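Local coordinates for mundticin KS immunity protein (Enterococcus mundtii, PDB 2ZRR) that probably contributes to the self-protection of its bacteriocin-producing host as the immunity protein against mundticin KS, the peptide made by the same bacterium, at residues K36-I41 against K66-E71; T42-D47 against E99-K104; N54-K59 against I90-V95; K59-Y64 against I84-A89; L77-M82 against K106-I111. All coordinates share one frame; numbering follows the deposited sequence.

Contact 1: K36-I41 against K66-E71; sequences KAEVII and KKLKNE
L68 is the residue that helix 33-48 closes around here, with A37, E38 and I41 meeting it from one and the same helix. Its CD1 methyl meets the CD1 methyl of I41 tip to tip at 3.5 Å, a little tighter than usual carbon-carbon packing. The same L68 CD1 also lies 3.9 Å from A37 CB, a looser contact with the smallest side chain of the group. E38 takes the outer flank: its extended chain runs past L68 in the opposite sense, CG lying 3.8 Å from L68 CB. The carboxylate then comes to rest beside the K69 stem, E38 OE2 being 3.5 Å from K69 CG. Charge plays a looser part, because E38 OE1 and K69 NZ are 4.6 Å apart, beyond a salt bridge; the K69 chain, bent at its last two torsions, brings the ammonium only near the acid. What sets L68 in place is its first torsion, which turns CG away from its own carbonyl carbon (chi1 -80°) and aims the branch at the other helix. Farther out, L68 also rests on V78 of helix 75-90, while A37 and I41 reach L108 of helix 99-109, and R34 donates a hydrogen bond to the L68 carbonyl oxygen. The two short axes pass 10.0 Å apart at 152°, with E38 facing L68. Here two neighbouring helices of the antiparallel four-helix bundle pack through L68, with E38 and K69 at the outer side.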
# COMPACT_ATOMS: atom_id res chain seq x y z
N LYS A 36 2.70 -10.88 4.88
CA LYS A 36 3.49 -9.71 5.26
C LYS A 36 2.98 -8.47 4.55
O LYS A 36 2.76 -7.44 5.19
CB LYS A 36 4.96 -9.92 4.89
CG LYS A 36 5.90 -10.05 6.07
CD LYS A 36 7.37 -10.13 5.61
CE LYS A 36 7.90 -11.57 5.62
NZ LYS A 36 8.12 -12.08 4.23
N ALA A 37 2.82 -8.55 3.23
CA ALA A 37 2.33 -7.41 2.45
C ALA A 37 0.96 -6.92 2.95
O ALA A 37 0.72 -5.72 3.10
CB ALA A 37 2.27 -7.77 0.97
N GLU A 38 0.05 -7.86 3.20
CA GLU A 38 -1.28 -7.52 3.68
C GLU A 38 -1.23 -6.85 5.07
O GLU A 38 -1.93 -5.86 5.33
CB GLU A 38 -2.15 -8.77 3.74
CG GLU A 38 -2.69 -9.22 2.40
CD GLU A 38 -3.15 -10.65 2.42
OE1 GLU A 38 -3.34 -11.21 3.52
OE2 GLU A 38 -3.34 -11.23 1.33
N VAL A 39 -0.38 -7.38 5.95
CA VAL A 39 -0.22 -6.83 7.30
C VAL A 39 0.20 -5.37 7.23
O VAL A 39 -0.41 -4.51 7.88
CB VAL A 39 0.83 -7.64 8.11
CG1 VAL A 39 1.41 -6.80 9.24
CG2 VAL A 39 0.20 -8.89 8.66
N ILE A 40 1.22 -5.07 6.44
CA ILE A 40 1.71 -3.70 6.31
C ILE A 40 0.60 -2.76 5.81
O ILE A 40 0.46 -1.63 6.29
CB ILE A 40 2.90 -3.63 5.34
CG1 ILE A 40 4.06 -4.46 5.89
CG2 ILE A 40 3.36 -2.20 5.16
CD1 ILE A 40 5.25 -4.51 4.95
N ILE A 41 -0.18 -3.22 4.84
CA ILE A 41 -1.24 -2.39 4.29
C ILE A 41 -2.32 -2.15 5.35
O ILE A 41 -2.80 -1.03 5.53
CB ILE A 41 -1.85 -3.04 3.02
CG1 ILE A 41 -0.89 -2.85 1.84
CG2 ILE A 41 -3.22 -2.42 2.70
CD1 ILE A 41 -0.80 -4.04 0.90
N LYS A 66 -7.29 -6.00 -1.17
CA LYS A 66 -8.23 -7.01 -1.65
C LYS A 66 -7.63 -7.81 -2.81
O LYS A 66 -7.85 -9.02 -2.92
CB LYS A 66 -9.56 -6.38 -2.07
CG LYS A 66 -9.45 -5.11 -2.84
CD LYS A 66 -10.73 -4.84 -3.61
CE LYS A 66 -10.45 -4.72 -5.11
NZ LYS A 66 -9.10 -5.24 -5.48
N LYS A 67 -6.86 -7.15 -3.68
CA LYS A 67 -6.22 -7.85 -4.79
C LYS A 67 -5.29 -8.92 -4.25
O LYS A 67 -5.20 -10.01 -4.82
CB LYS A 67 -5.41 -6.90 -5.66
CG LYS A 67 -6.24 -6.06 -6.62
CD LYS A 67 -5.34 -5.25 -7.53
CE LYS A 67 -6.15 -4.34 -8.44
NZ LYS A 67 -6.39 -3.00 -7.83
N LEU A 68 -4.59 -8.61 -3.15
CA LEU A 68 -3.66 -9.55 -2.52
C LEU A 68 -4.37 -10.80 -2.00
O LEU A 68 -3.89 -11.92 -2.15
CB LEU A 68 -2.92 -8.86 -1.36
CG LEU A 68 -1.75 -7.96 -1.75
CD1 LEU A 68 -1.31 -7.14 -0.55
CD2 LEU A 68 -0.59 -8.81 -2.25
N LYS A 69 -5.52 -10.60 -1.38
CA LYS A 69 -6.27 -11.72 -0.84
C LYS A 69 -7.09 -12.51 -1.85
O LYS A 69 -7.23 -13.72 -1.71
CB LYS A 69 -7.20 -11.21 0.26
CG LYS A 69 -6.60 -10.11 1.09
CD LYS A 69 -7.62 -9.54 2.04
CE LYS A 69 -7.26 -9.81 3.48
NZ LYS A 69 -6.96 -8.51 4.14
N ASN A 70 -7.61 -11.84 -2.87
CA ASN A 70 -8.46 -12.51 -3.86
C ASN A 70 -7.88 -12.92 -5.21
O ASN A 70 -8.28 -13.96 -5.75
CB ASN A 70 -9.70 -11.67 -4.11
CG ASN A 70 -10.44 -11.31 -2.84
OD1 ASN A 70 -10.53 -12.10 -1.91
ND2 ASN A 70 -10.97 -10.10 -2.80
N GLU A 71 -6.96 -12.13 -5.75
CA GLU A 71 -6.35 -12.40 -7.06
C GLU A 71 -5.37 -13.58 -7.07
O GLU A 71 -4.60 -13.76 -6.14
CB GLU A 71 -5.63 -11.15 -7.56
CG GLU A 71 -6.41 -10.33 -8.57
CD GLU A 71 -5.65 -9.08 -9.01
OE1 GLU A 71 -4.40 -9.11 -9.08
OE2 GLU A 71 -6.31 -8.06 -9.30

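Contact 2: T42-D47 against E99-K104; sequences TELLDD and ENQSKK
L44 and Q101 mark the closest backbone approach, their CA atoms 6.9 Å apart, where the helical segments 42-47 and 99-104 run nearly antiparallel. The short axes make an angle of 152° and pass 10.5 Å from each other. Between them L44 turns its isobutyl group over the start of the K104 side chain: L44 CG stands 3.9 Å from K104 CB, the two chains sliding past each other in opposite senses. L44 CD1 lies beside K104 CB as well, while L44 CD2 is 4.0 Å from the backbone O of Q101. The directional bond is at the D47 end. Q101 NE2 donates to D47 OD1 at 2.8 Å, almost straight (170° at the hydrogen), and meets that oxygen nearly head-on down its C-O bond. The acceptor lies within the plane of the Q101 amide, although the carboxylate itself is turned almost perpendicular to that plane. D47 can present OD1 because CG is swung away from its backbone N and out toward Q101. At the other end E43 and K104 approach one another at about a right angle, but the modelled place of E43 OE1 is doubtful, so their salt bridge should be read with caution. K104 NZ has a salt bridge with E107, one turn further along its own helix. This is surface packing: helix 99-109 lies along the second half of helix 33-48, where I40 also touches K104, while on the side of helix 55-70 the carbonyl of L45 accepts from R58.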
# COMPACT_ATOMS: atom_id res chain seq x y z
N THR A 42 -2.68 -3.21 6.06
CA THR A 42 -3.69 -3.08 7.11
C THR A 42 -3.23 -2.03 8.12
O THR A 42 -3.97 -1.11 8.45
CB THR A 42 -3.90 -4.43 7.82
OG1 THR A 42 -4.34 -5.41 6.86
CG2 THR A 42 -4.93 -4.31 8.91
N GLU A 43 -2.00 -2.17 8.59
CA GLU A 43 -1.42 -1.24 9.55
C GLU A 43 -1.44 0.19 9.01
O GLU A 43 -1.85 1.12 9.71
CB GLU A 43 0.03 -1.63 9.84
CG GLU A 43 0.16 -2.94 10.59
CD GLU A 43 1.60 -3.41 10.69
OE1 GLU A 43 2.44 -2.97 9.86
OE2 GLU A 43 1.89 -4.21 11.60
N LEU A 44 -0.99 0.34 7.78
CA LEU A 44 -0.95 1.64 7.13
C LEU A 44 -2.31 2.30 7.03
O LEU A 44 -2.46 3.49 7.32
CB LEU A 44 -0.36 1.50 5.73
CG LEU A 44 1.08 1.96 5.60
CD1 LEU A 44 1.74 1.25 4.42
CD2 LEU A 44 1.11 3.46 5.41
N LEU A 45 -3.32 1.53 6.62
CA LEU A 45 -4.67 2.05 6.48
C LEU A 45 -5.22 2.47 7.83
O LEU A 45 -5.86 3.52 7.96
CB LEU A 45 -5.58 0.98 5.87
CG LEU A 45 -5.56 1.00 4.35
CD1 LEU A 45 -6.32 -0.21 3.83
CD2 LEU A 45 -6.18 2.29 3.86
N ASP A 46 -4.96 1.64 8.83
CA ASP A 46 -5.41 1.92 10.19
C ASP A 46 -4.78 3.23 10.70
O ASP A 46 -5.38 3.96 11.50
CB ASP A 46 -5.00 0.77 11.10
CG ASP A 46 -6.05 0.43 12.13
OD1 ASP A 46 -6.55 -0.71 12.11
OD2 ASP A 46 -6.39 1.31 12.97
N ASP A 47 -3.59 3.53 10.21
CA ASP A 47 -2.86 4.72 10.63
C ASP A 47 -3.16 5.99 9.85
O ASP A 47 -3.16 7.08 10.41
CB ASP A 47 -1.36 4.44 10.58
CG ASP A 47 -0.57 5.33 11.52
OD1 ASP A 47 0.04 6.31 11.04
OD2 ASP A 47 -0.57 5.05 12.74
N GLU A 99 7.52 10.40 8.60
CA GLU A 99 8.61 9.43 8.48
C GLU A 99 8.16 7.98 8.63
O GLU A 99 8.46 7.14 7.79
CB GLU A 99 9.69 9.73 9.53
CG GLU A 99 10.96 8.89 9.38
CD GLU A 99 12.13 9.45 10.17
OE1 GLU A 99 12.02 10.59 10.68
OE2 GLU A 99 13.16 8.76 10.28
N ASN A 100 7.43 7.70 9.70
CA ASN A 100 6.94 6.36 9.99
C ASN A 100 6.06 5.74 8.90
O ASN A 100 6.10 4.53 8.68
CB ASN A 100 6.16 6.36 11.31
CG ASN A 100 7.08 6.44 12.51
OD1 ASN A 100 6.64 6.26 13.65
ND2 ASN A 100 8.36 6.71 12.27
N GLN A 101 5.28 6.56 8.21
CA GLN A 101 4.40 6.05 7.17
C GLN A 101 5.13 5.77 5.86
O GLN A 101 4.88 4.75 5.22
CB GLN A 101 3.26 7.02 6.93
CG GLN A 101 2.21 6.93 8.02
CD GLN A 101 1.35 8.17 8.06
OE1 GLN A 101 1.52 9.06 7.23
NE2 GLN A 101 0.42 8.22 9.01
N SER A 102 6.02 6.67 5.47
CA SER A 102 6.79 6.47 4.23
C SER A 102 7.70 5.25 4.38
O SER A 102 7.96 4.55 3.40
CB SER A 102 7.64 7.70 3.93
OG SER A 102 7.68 8.55 5.05
N LYS A 103 8.17 5.01 5.60
CA LYS A 103 9.03 3.87 5.86
C LYS A 103 8.22 2.60 5.77
O LYS A 103 8.72 1.56 5.34
CB LYS A 103 9.68 3.98 7.24
CG LYS A 103 10.93 4.86 7.27
CD LYS A 103 11.89 4.43 8.37
CE LYS A 103 11.75 5.29 9.61
NZ LYS A 103 11.24 4.51 10.78
N LYS A 104 6.95 2.68 6.18
CA LYS A 104 6.06 1.53 6.11
C LYS A 104 5.80 1.22 4.64
O LYS A 104 5.75 0.06 4.24
CB LYS A 104 4.74 1.84 6.82
CG LYS A 104 4.52 1.09 8.11
CD LYS A 104 4.70 -0.41 7.93
CE LYS A 104 4.51 -1.14 9.24
NZ LYS A 104 5.78 -1.71 9.78

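Contact 3: N54-K59 against I90-V95; sequences NESLRK and IKKDGV
Apolar packing comes first: L57 touches both I90 and V95 with its CD2 methyl. It lies 3.5 Å from I90 CD1, the two side chains running alongside one another in the same direction, and 4.0 Å from V95 CG1. L57 gets there with CG opposite its backbone N (chi1 -173°). V95 CG1 has a second neighbour, standing 3.8 Å from N54 CB, so one valine methyl touches both the N-cap residue and L57 in the first turn. A mixed contact is found at the rim, where the S56 hydroxyl meets the aliphatic part of K92: S56 OG is 3.0 Å from K92 CD, close, yet with no hydrogen bond to the lysine. The residue before the helix has polar partners in the preceding loop. N54 sits at the N-cap position, although its side chain makes no capping bond; its backbone N donates to D51, and its ND2 makes a weak bond to the carbonyl of E49. L97, in the loop that follows helix 75-90, touches both L57 and I90. The arrangement is that of a four-helix bundle at one of its ends, where the loop leaving helix 75-90 packs on the first turn of helix 55-70.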
# COMPACT_ATOMS: atom_id res chain seq x y z
N ASN A 54 -5.91 12.21 2.24
CA ASN A 54 -5.34 10.95 1.78
C ASN A 54 -6.33 9.90 1.30
O ASN A 54 -6.05 8.71 1.41
CB ASN A 54 -4.45 10.33 2.87
CG ASN A 54 -4.84 10.75 4.26
OD1 ASN A 54 -4.15 11.56 4.88
ND2 ASN A 54 -5.93 10.19 4.78
N GLU A 55 -7.48 10.31 0.77
CA GLU A 55 -8.46 9.32 0.31
C GLU A 55 -7.93 8.51 -0.88
O GLU A 55 -8.12 7.30 -0.95
CB GLU A 55 -9.78 10.01 -0.07
CG GLU A 55 -10.98 9.60 0.80
CD GLU A 55 -10.78 8.25 1.49
OE1 GLU A 55 -10.68 8.23 2.74
OE2 GLU A 55 -10.72 7.21 0.79
N SER A 56 -7.25 9.18 -1.80
CA SER A 56 -6.70 8.50 -2.96
C SER A 56 -5.71 7.41 -2.57
O SER A 56 -5.71 6.33 -3.15
CB SER A 56 -6.02 9.51 -3.89
OG SER A 56 -6.67 10.78 -3.82
N LEU A 57 -4.86 7.71 -1.59
CA LEU A 57 -3.86 6.74 -1.12
C LEU A 57 -4.53 5.56 -0.42
O LEU A 57 -4.18 4.41 -0.67
CB LEU A 57 -2.88 7.42 -0.16
CG LEU A 57 -1.67 6.59 0.29
CD1 LEU A 57 -1.12 5.78 -0.89
CD2 LEU A 57 -0.60 7.52 0.85
N ARG A 58 -5.48 5.86 0.46
CA ARG A 58 -6.20 4.82 1.18
C ARG A 58 -6.93 3.96 0.16
O ARG A 58 -7.06 2.75 0.34
CB ARG A 58 -7.20 5.44 2.14
CG ARG A 58 -6.60 6.35 3.21
CD ARG A 58 -7.67 6.82 4.19
NE ARG A 58 -8.58 5.74 4.57
CZ ARG A 58 -8.34 4.86 5.53
NH1 ARG A 58 -7.20 4.94 6.21
NH2 ARG A 58 -9.21 3.90 5.79
N LYS A 59 -7.39 4.60 -0.91
CA LYS A 59 -8.10 3.90 -1.97
C LYS A 59 -7.19 2.83 -2.59
O LYS A 59 -7.54 1.65 -2.63
CB LYS A 59 -8.56 4.90 -3.04
CG LYS A 59 -9.96 4.65 -3.58
CD LYS A 59 -11.04 5.16 -2.63
CE LYS A 59 -12.08 5.98 -3.38
NZ LYS A 59 -11.50 7.23 -3.95
N ILE A 90 0.20 9.67 -4.23
CA ILE A 90 0.95 10.31 -3.16
C ILE A 90 1.19 11.79 -3.47
O ILE A 90 1.21 12.62 -2.57
CB ILE A 90 2.29 9.58 -2.95
CG1 ILE A 90 2.81 9.84 -1.54
CG2 ILE A 90 3.29 10.00 -4.01
CD1 ILE A 90 2.35 8.82 -0.54
N LYS A 91 1.35 12.10 -4.75
CA LYS A 91 1.58 13.48 -5.18
C LYS A 91 0.33 14.14 -5.74
O LYS A 91 0.36 15.28 -6.19
CB LYS A 91 2.70 13.53 -6.23
CG LYS A 91 3.04 12.19 -6.85
CD LYS A 91 4.51 11.87 -6.70
CE LYS A 91 5.36 12.77 -7.59
NZ LYS A 91 6.81 12.42 -7.54
N LYS A 92 -0.79 13.41 -5.72
CA LYS A 92 -2.05 13.95 -6.22
C LYS A 92 -2.38 15.15 -5.37
O LYS A 92 -2.12 16.29 -5.75
CB LYS A 92 -3.17 12.91 -6.09
CG LYS A 92 -4.57 13.50 -6.17
CD LYS A 92 -5.63 12.41 -6.13
CE LYS A 92 -6.57 12.51 -7.32
NZ LYS A 92 -7.10 11.17 -7.71
N ASP A 93 -2.96 14.89 -4.21
CA ASP A 93 -3.32 15.95 -3.29
C ASP A 93 -2.06 16.34 -2.52
O ASP A 93 -2.09 17.21 -1.65
CB ASP A 93 -4.40 15.48 -2.32
CG ASP A 93 -5.74 16.13 -2.57
OD1 ASP A 93 -5.77 17.14 -3.31
OD2 ASP A 93 -6.75 15.64 -2.04
N GLY A 94 -0.96 15.69 -2.87
CA GLY A 94 0.31 15.96 -2.21
C GLY A 94 0.32 15.41 -0.80
O GLY A 94 0.69 16.11 0.15
N VAL A 95 -0.11 14.15 -0.66
CA VAL A 95 -0.17 13.49 0.64
C VAL A 95 1.16 13.69 1.36
O VAL A 95 2.22 13.35 0.83
CB VAL A 95 -0.42 11.97 0.50
CG1 VAL A 95 -0.98 11.43 1.79
CG2 VAL A 95 -1.37 11.70 -0.66

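Contact 4: K59-Y64 against I84-A89; sequences KVLGSY and IEISNA
V60 packs against E85 and I86 at the heart of a neighbouring antiparallel pair in the four-helix bundle, the short axes 9.9 Å apart and 163° from each other. The valine stands with CG1 opposite its backbone N, and this turns that methyl into the gap: CG1 lies 3.8 Å from I86 CG1 and equally near the CB of E85. Its other methyl, CG2, faces A89 CB. The acid takes an unusual first torsion, E85 chi1 -119°, lying off the staggered positions, and then runs out extended to the phenol of Y64. There Y64 OH donates to E85 OE2 over a very short 2.5 Å, a length to be taken as approximate. The carboxylate stands at the edge of the Y64 ring, its carbon close to the ring plane, with the two planes inclined at 56°. It meets the ring along its CE1 side, E85 OE1 being 3.1 Å from Y64 CE1. Y64 also rests on V78, R81 and M82 of helix 75-90, and K67 makes a cation-pi contact with it. Deeper in, the L61 and I86 side chains cross at about a right angle, L61 CD2 lying 4.2 Å from I86 CD1.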
# COMPACT_ATOMS: atom_id res chain seq x y z
N LYS A 59 -7.39 4.60 -0.91
CA LYS A 59 -8.10 3.90 -1.97
C LYS A 59 -7.19 2.83 -2.59
O LYS A 59 -7.54 1.65 -2.63
CB LYS A 59 -8.56 4.90 -3.04
CG LYS A 59 -9.96 4.65 -3.58
CD LYS A 59 -11.04 5.16 -2.63
CE LYS A 59 -12.08 5.98 -3.38
NZ LYS A 59 -11.50 7.23 -3.95
N VAL A 60 -6.02 3.26 -3.07
CA VAL A 60 -5.04 2.36 -3.68
C VAL A 60 -4.68 1.26 -2.70
O VAL A 60 -4.70 0.07 -3.02
CB VAL A 60 -3.75 3.10 -4.04
CG1 VAL A 60 -2.68 2.10 -4.47
CG2 VAL A 60 -4.02 4.12 -5.13
N LEU A 61 -4.33 1.67 -1.48
CA LEU A 61 -3.96 0.72 -0.44
C LEU A 61 -5.07 -0.27 -0.23
O LEU A 61 -4.83 -1.48 -0.16
CB LEU A 61 -3.69 1.46 0.86
CG LEU A 61 -2.46 2.36 0.84
CD1 LEU A 61 -2.37 3.15 2.14
CD2 LEU A 61 -1.21 1.51 0.62
N GLY A 62 -6.29 0.25 -0.10
CA GLY A 62 -7.45 -0.61 0.12
C GLY A 62 -7.68 -1.52 -1.06
O GLY A 62 -7.99 -2.71 -0.89
N SER A 63 -7.52 -0.98 -2.25
CA SER A 63 -7.71 -1.76 -3.46
C SER A 63 -6.71 -2.91 -3.57
O SER A 63 -7.09 -4.04 -3.90
CB SER A 63 -7.59 -0.86 -4.69
OG SER A 63 -7.32 -1.63 -5.85
N TYR A 64 -5.44 -2.65 -3.29
CA TYR A 64 -4.45 -3.71 -3.40
C TYR A 64 -4.52 -4.74 -2.29
O TYR A 64 -4.11 -5.89 -2.48
CB TYR A 64 -3.05 -3.11 -3.51
CG TYR A 64 -2.77 -2.77 -4.94
CD1 TYR A 64 -3.16 -1.55 -5.48
CD2 TYR A 64 -2.20 -3.72 -5.80
CE1 TYR A 64 -2.99 -1.27 -6.83
CE2 TYR A 64 -2.04 -3.46 -7.16
CZ TYR A 64 -2.44 -2.23 -7.67
OH TYR A 64 -2.29 -1.97 -9.02
N ILE A 84 3.45 1.60 -8.75
CA ILE A 84 3.19 2.66 -9.71
C ILE A 84 2.02 3.51 -9.23
O ILE A 84 2.10 4.74 -9.19
CB ILE A 84 2.88 2.07 -11.09
CG1 ILE A 84 4.13 1.38 -11.64
CG2 ILE A 84 2.42 3.16 -12.04
CD1 ILE A 84 5.37 2.26 -11.65
N GLU A 85 0.93 2.85 -8.87
CA GLU A 85 -0.27 3.52 -8.39
C GLU A 85 -0.04 4.48 -7.23
O GLU A 85 -0.51 5.61 -7.26
CB GLU A 85 -1.31 2.49 -8.00
CG GLU A 85 -2.59 2.59 -8.78
CD GLU A 85 -3.40 1.32 -8.70
OE1 GLU A 85 -4.36 1.27 -7.90
OE2 GLU A 85 -3.06 0.36 -9.43
N ILE A 86 0.67 4.02 -6.19
CA ILE A 86 0.94 4.86 -5.02
C ILE A 86 1.75 6.10 -5.38
O ILE A 86 1.85 7.05 -4.59
CB ILE A 86 1.72 4.06 -3.93
CG1 ILE A 86 0.90 2.84 -3.51
CG2 ILE A 86 1.97 4.94 -2.70
CD1 ILE A 86 1.58 1.99 -2.46
N SER A 87 2.31 6.11 -6.59
CA SER A 87 3.10 7.24 -7.04
C SER A 87 2.22 8.44 -7.37
O SER A 87 2.30 9.47 -6.71
CB SER A 87 3.91 6.85 -8.28
OG SER A 87 5.16 6.29 -7.90
N ASN A 88 1.38 8.29 -8.39
CA ASN A 88 0.49 9.36 -8.83
C ASN A 88 -0.62 9.72 -7.85
O ASN A 88 -1.41 10.62 -8.11
CB ASN A 88 -0.13 9.00 -10.18
CG ASN A 88 0.60 7.86 -10.87
OD1 ASN A 88 -0.02 6.91 -11.34
ND2 ASN A 88 1.93 7.95 -10.93
N ALA A 89 -0.68 9.01 -6.72
CA ALA A 89 -1.68 9.27 -5.69
C ALA A 89 -1.04 10.04 -4.55
O ALA A 89 -1.64 10.94 -3.96
CB ALA A 89 -2.25 7.94 -5.18

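Contact 5: L77-M82 against K106-I111; sequences LVLSRM and KELMSI
M82 and L108 meet because both place CG opposite their own backbone N, at chi1 166° for M82 and 178° for L108, which swings them into the core of the antiparallel four-helix bundle. M82 then stays extended to its terminal methyl, and its CE lies 3.6 Å from L108 CD2, the two side chains set about perpendicular. The sulphur is close by as well, M82 SD being 3.9 Å from the same methyl. L108 offers its other branch to L79: CD1 of L108 stands 4.1 Å from CD2 of L79, which leans in with CG turned from its carbonyl carbon. One leucine therefore bridges two successive turns of helix 75-90. I111 adds a methyl next to the far branch of L79, its CG2 lying 4.2 Å from L79 CD1. From outside the pair, L108 is backed by I41 and I111 by I40 of helix 33-48, while M82 rests on L61 and Y64 of helix 55-70, so all four helices converge on this layer. M109 reaches a backbone oxygen. Its chain is bent at the second and third torsions, bringing the tip across to helix 75-90 beside the L79 side chain, and it ends with M109 CE just 3.2 Å from the carbonyl oxygen of L79.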
# COMPACT_ATOMS: atom_id res chain seq x y z
N LEU A 77 4.05 -9.29 -8.90
CA LEU A 77 3.26 -8.70 -9.99
C LEU A 77 2.28 -7.64 -9.48
O LEU A 77 2.21 -6.53 -10.03
CB LEU A 77 2.47 -9.78 -10.73
CG LEU A 77 1.33 -9.26 -11.61
CD1 LEU A 77 1.86 -8.23 -12.59
CD2 LEU A 77 0.70 -10.42 -12.35
N VAL A 78 1.53 -7.99 -8.43
CA VAL A 78 0.54 -7.10 -7.82
C VAL A 78 1.18 -5.85 -7.23
O VAL A 78 0.69 -4.75 -7.44
CB VAL A 78 -0.25 -7.82 -6.70
CG1 VAL A 78 -0.86 -6.79 -5.76
CG2 VAL A 78 -1.34 -8.68 -7.29
N LEU A 79 2.27 -6.04 -6.50
CA LEU A 79 2.98 -4.94 -5.86
C LEU A 79 3.71 -4.03 -6.83
O LEU A 79 3.86 -2.84 -6.58
CB LEU A 79 3.96 -5.48 -4.83
CG LEU A 79 3.28 -6.01 -3.58
CD1 LEU A 79 4.30 -6.73 -2.71
CD2 LEU A 79 2.64 -4.85 -2.84
N SER A 80 4.20 -4.59 -7.93
CA SER A 80 4.90 -3.79 -8.92
C SER A 80 3.89 -2.82 -9.55
O SER A 80 4.21 -1.66 -9.84
CB SER A 80 5.51 -4.69 -10.00
OG SER A 80 6.37 -5.65 -9.42
N ARG A 81 2.67 -3.31 -9.74
CA ARG A 81 1.58 -2.52 -10.32
C ARG A 81 1.09 -1.49 -9.30
O ARG A 81 0.70 -0.37 -9.66
CB ARG A 81 0.43 -3.45 -10.74
CG ARG A 81 0.74 -4.25 -12.01
CD ARG A 81 -0.24 -5.40 -12.28
NE ARG A 81 -0.09 -5.90 -13.65
CZ ARG A 81 -0.75 -6.93 -14.16
NH1 ARG A 81 -1.63 -7.61 -13.43
NH2 ARG A 81 -0.53 -7.30 -15.42
N MET A 82 1.14 -1.86 -8.03
CA MET A 82 0.70 -0.98 -6.96
C MET A 82 1.72 0.12 -6.75
O MET A 82 1.36 1.27 -6.53
CB MET A 82 0.55 -1.77 -5.66
CG MET A 82 0.43 -0.90 -4.43
SD MET A 82 0.47 -1.86 -2.91
CE MET A 82 -0.30 -0.71 -1.78
N LYS A 106 7.80 2.11 1.98
CA LYS A 106 9.06 1.64 1.39
C LYS A 106 9.30 0.18 1.78
O LYS A 106 9.80 -0.62 0.99
CB LYS A 106 10.23 2.50 1.88
CG LYS A 106 10.20 3.94 1.37
CD LYS A 106 11.49 4.69 1.67
CE LYS A 106 11.33 5.63 2.86
NZ LYS A 106 11.96 6.97 2.66
N GLU A 107 8.93 -0.14 3.01
CA GLU A 107 9.07 -1.49 3.54
C GLU A 107 8.11 -2.41 2.76
O GLU A 107 8.34 -3.62 2.62
CB GLU A 107 8.75 -1.47 5.03
CG GLU A 107 8.41 -2.80 5.66
CD GLU A 107 7.98 -2.65 7.11
OE1 GLU A 107 7.66 -3.66 7.77
OE2 GLU A 107 7.97 -1.49 7.59
N LEU A 108 7.03 -1.83 2.25
CA LEU A 108 6.06 -2.60 1.48
C LEU A 108 6.66 -2.93 0.12
O LEU A 108 6.69 -4.09 -0.29
CB LEU A 108 4.76 -1.80 1.31
CG LEU A 108 3.62 -2.42 0.50
CD1 LEU A 108 3.17 -3.74 1.11
CD2 LEU A 108 2.48 -1.43 0.45
N MET A 109 7.15 -1.90 -0.58
CA MET A 109 7.77 -2.08 -1.89
C MET A 109 8.97 -3.03 -1.80
O MET A 109 9.23 -3.82 -2.71
CB MET A 109 8.22 -0.73 -2.46
CG MET A 109 7.24 -0.09 -3.42
SD MET A 109 5.52 -0.13 -2.84
CE MET A 109 4.81 -1.37 -3.94
N SER A 110 9.69 -2.94 -0.70
CA SER A 110 10.86 -3.78 -0.46
C SER A 110 10.53 -5.26 -0.47
O SER A 110 11.43 -6.09 -0.60
CB SER A 110 11.51 -3.43 0.88
OG SER A 110 11.44 -4.53 1.77
N ILE A 111 9.26 -5.62 -0.29
CA ILE A 111 8.89 -7.03 -0.29
C ILE A 111 9.10 -7.55 -1.71
O ILE A 111 9.54 -8.69 -1.91
CB ILE A 111 7.43 -7.25 0.15
CG1 ILE A 111 7.31 -6.98 1.64
CG2 ILE A 111 7.01 -8.68 -0.14
CD1 ILE A 111 5.89 -6.98 2.14

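Overall arrangement
All five contacts belong to one antiparallel four-helix bundle. Contacts 1 and 2 lie in sequence along helix 33-48, facing helices 55-70 and 99-109 in turn, their centres about 14 Å apart. Helix 55-70 carries contacts 1, 4 and 3 from its C-terminal end to its start; contacts 3 and 4 share K59 and lie about 8 Å apart between centres, whereas contacts 1 and 3 lie about 19 Å apart, on opposite sides of the chain's centre. Contacts 4 and 5 share helix 75-90, and Y64 and L61 touch M82 between them. Contact 4 is nested inside contact 3, and contact 3 inside contact 2, and contact 5 crosses all three, so the four helices are joined pairwise.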